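Local coordinates for binding component of ABC transporter (PDB 3K4U), which probably serves as the substrate-binding component of an ABC transporter, and holds a bound lysine in this structure, at residues S94-K99 against P165-F170. Numbering follows the deposited sequence.
Sequences SLLVKK and PFNVAF
Strand 94-98 and helix 165-170 run in roughly the same direction, 33° apart, with their axes 8.5 Å from each other. Leu96 and Asn167 are nearest in the backbone, at 6.8 Å between CA atoms; their side chains set out toward the opposite segment and run alongside each other, pointing opposite ways. Asn167 has its CG anti to the carbonyl carbon (chi1 -63°), and its flat amide spans two strand residues: OD1 is 3.2 Å from Leu96 CG, while ND2 approaches Ser94 CB. The amide makes no hydrogen bond between the segments; being compact and flat, it also lets OD1 lie in plane at the edge of the Phe166 ring. Serine suits its buried place as a small polar residue whose OG makes a weak hydrogen bond to Leu182 O on strand 179-182. As in other family 3 solute-binding proteins, the setting is an alpha/beta lobe: helix 164-175 follows directly on strand 159-163, the antiparallel neighbour of strand 89-98, and packs over the sheet. Leucine's fork lets CD2 pack on Asn167 CB at 3.6 Å, while CD1 touches both Asn167 OD1 and, at 3.8 Å, Phe170 CD2. An alanine at Leu96 would probably open a gap beside Phe170 and leave the Asn167 side chain more freedom to turn. Phe170, its CG anti to the backbone N (chi1 -169°), brings a broad apolar ring that also touches Val149 and Leu153 of helix 145-154.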
loop_
_atom_site.group_PDB
_atom_site.type_symbol
_atom_site.label_atom_id
_atom_site.label_comp_id
_atom_site.label_asym_id
_atom_site.label_seq_id
_atom_site.Cartn_x
_atom_site.Cartn_y
_atom_site.Cartn_z
ATOM N N SER E 94 -30.517 8.608 -11.921
ATOM C CA SER E 94 -30.482 10.049 -11.925
ATOM C C SER E 94 -31.837 10.554 -12.358
ATOM O O SER E 94 -32.746 9.772 -12.626
ATOM C CB SER E 94 -29.448 10.539 -12.917
ATOM O OG SER E 94 -28.267 10.937 -12.271
ATOM N N LEU E 95 -31.970 11.876 -12.405
ATOM C CA LEU E 95 -33.218 12.524 -12.753
ATOM C C LEU E 95 -33.057 13.496 -13.936
ATOM O O LEU E 95 -32.083 14.263 -14.011
ATOM C CB LEU E 95 -33.808 13.211 -11.530
ATOM C CG LEU E 95 -33.943 12.387 -10.239
ATOM C CD1 LEU E 95 -34.540 13.232 -9.132
ATOM C CD2 LEU E 95 -34.774 11.114 -10.432
ATOM N N LEU E 96 -33.995 13.430 -14.878
ATOM C CA LEU E 96 -34.111 14.476 -15.872
ATOM C C LEU E 96 -35.394 15.235 -15.574
ATOM O O LEU E 96 -36.449 14.612 -15.462
ATOM C CB LEU E 96 -34.131 13.898 -17.284
ATOM C CG LEU E 96 -32.886 13.231 -17.874
ATOM C CD1 LEU E 96 -33.174 12.874 -19.333
ATOM C CD2 LEU E 96 -31.632 14.099 -17.753
ATOM N N VAL E 97 -35.298 16.563 -15.428
ATOM C CA VAL E 97 -36.452 17.425 -15.058
ATOM C C VAL E 97 -36.714 18.514 -16.105
ATOM O O VAL E 97 -35.836 18.832 -16.909
ATOM C CB VAL E 97 -36.267 18.065 -13.619
ATOM C CG1 VAL E 97 -35.816 17.007 -12.589
ATOM C CG2 VAL E 97 -35.274 19.241 -13.631
ATOM N N LYS E 98 -37.915 19.083 -16.103
ATOM C CA LYS E 98 -38.222 20.233 -16.966
ATOM C C LYS E 98 -37.516 21.482 -16.436
ATOM O O LYS E 98 -37.218 21.567 -15.239
ATOM C CB LYS E 98 -39.730 20.489 -17.036
ATOM C CG LYS E 98 -40.296 20.620 -18.476
ATOM C CD LYS E 98 -39.947 21.948 -19.183
ATOM C CE LYS E 98 -39.800 21.773 -20.710
ATOM N NZ LYS E 98 -41.073 21.375 -21.393
ATOM N N LYS E 99 -37.258 22.441 -17.327
ATOM C CA LYS E 99 -36.563 23.691 -16.981
ATOM C C LYS E 99 -37.046 24.374 -15.689
ATOM O O LYS E 99 -38.231 24.337 -15.344
ATOM C CB LYS E 99 -36.589 24.682 -18.155
ATOM C CG LYS E 99 -35.359 24.599 -19.070
ATOM C CD LYS E 99 -34.816 25.991 -19.427
ATOM C CE LYS E 99 -33.386 25.913 -19.974
ATOM N NZ LYS E 99 -32.381 25.472 -18.959
ATOM N N PRO E 165 -26.191 6.940 -17.049
ATOM C CA PRO E 165 -25.499 7.109 -18.329
ATOM C C PRO E 165 -26.466 7.305 -19.466
ATOM O O PRO E 165 -26.117 7.933 -20.456
ATOM C CB PRO E 165 -24.691 5.829 -18.469
ATOM C CG PRO E 165 -24.547 5.324 -17.011
ATOM C CD PRO E 165 -25.871 5.650 -16.421
ATOM N N PHE E 166 -27.695 6.845 -19.287
ATOM C CA PHE E 166 -28.767 7.180 -20.226
ATOM C C PHE E 166 -29.021 8.675 -20.271
ATOM O O PHE E 166 -29.022 9.284 -21.354
ATOM C CB PHE E 166 -30.055 6.436 -19.895
ATOM C CG PHE E 166 -31.218 6.784 -20.793
ATOM C CD1 PHE E 166 -31.590 5.936 -21.830
ATOM C CD2 PHE E 166 -31.972 7.943 -20.568
ATOM C CE1 PHE E 166 -32.669 6.243 -22.651
ATOM C CE2 PHE E 166 -33.067 8.259 -21.389
ATOM C CZ PHE E 166 -33.409 7.409 -22.433
ATOM N N ASN E 167 -29.215 9.273 -19.102
ATOM C CA ASN E 167 -29.458 10.697 -19.009
ATOM C C ASN E 167 -28.403 11.559 -19.669
ATOM O O ASN E 167 -28.719 12.477 -20.417
ATOM C CB ASN E 167 -29.661 11.090 -17.559
ATOM C CG ASN E 167 -30.868 10.430 -16.958
ATOM O OD1 ASN E 167 -31.898 10.249 -17.624
ATOM N ND2 ASN E 167 -30.758 10.058 -15.691
ATOM N N VAL E 168 -27.136 11.278 -19.439
ATOM C CA VAL E 168 -26.173 12.159 -20.113
ATOM C C VAL E 168 -26.205 12.028 -21.641
ATOM O O VAL E 168 -26.080 13.009 -22.332
ATOM C CB VAL E 168 -24.743 12.215 -19.467
ATOM C CG1 VAL E 168 -24.574 11.223 -18.412
ATOM C CG2 VAL E 168 -23.672 12.078 -20.491
ATOM N N ALA E 169 -26.422 10.827 -22.160
ATOM C CA ALA E 169 -26.504 10.640 -23.608
ATOM C C ALA E 169 -27.769 11.297 -24.151
ATOM O O ALA E 169 -27.774 11.890 -25.231
ATOM C CB ALA E 169 -26.462 9.182 -23.955
ATOM N N PHE E 170 -28.842 11.212 -23.381
ATOM C CA PHE E 170 -30.059 11.888 -23.773
ATOM C C PHE E 170 -29.944 13.411 -23.723
ATOM O O PHE E 170 -30.444 14.092 -24.612
ATOM C CB PHE E 170 -31.220 11.407 -22.927
ATOM C CG PHE E 170 -32.560 11.851 -23.426
ATOM C CD1 PHE E 170 -33.336 11.004 -24.209
ATOM C CD2 PHE E 170 -33.061 13.098 -23.077
ATOM C CE1 PHE E 170 -34.582 11.392 -24.647
ATOM C CE2 PHE E 170 -34.291 13.506 -23.507
ATOM C CZ PHE E 170 -35.063 12.652 -24.296
#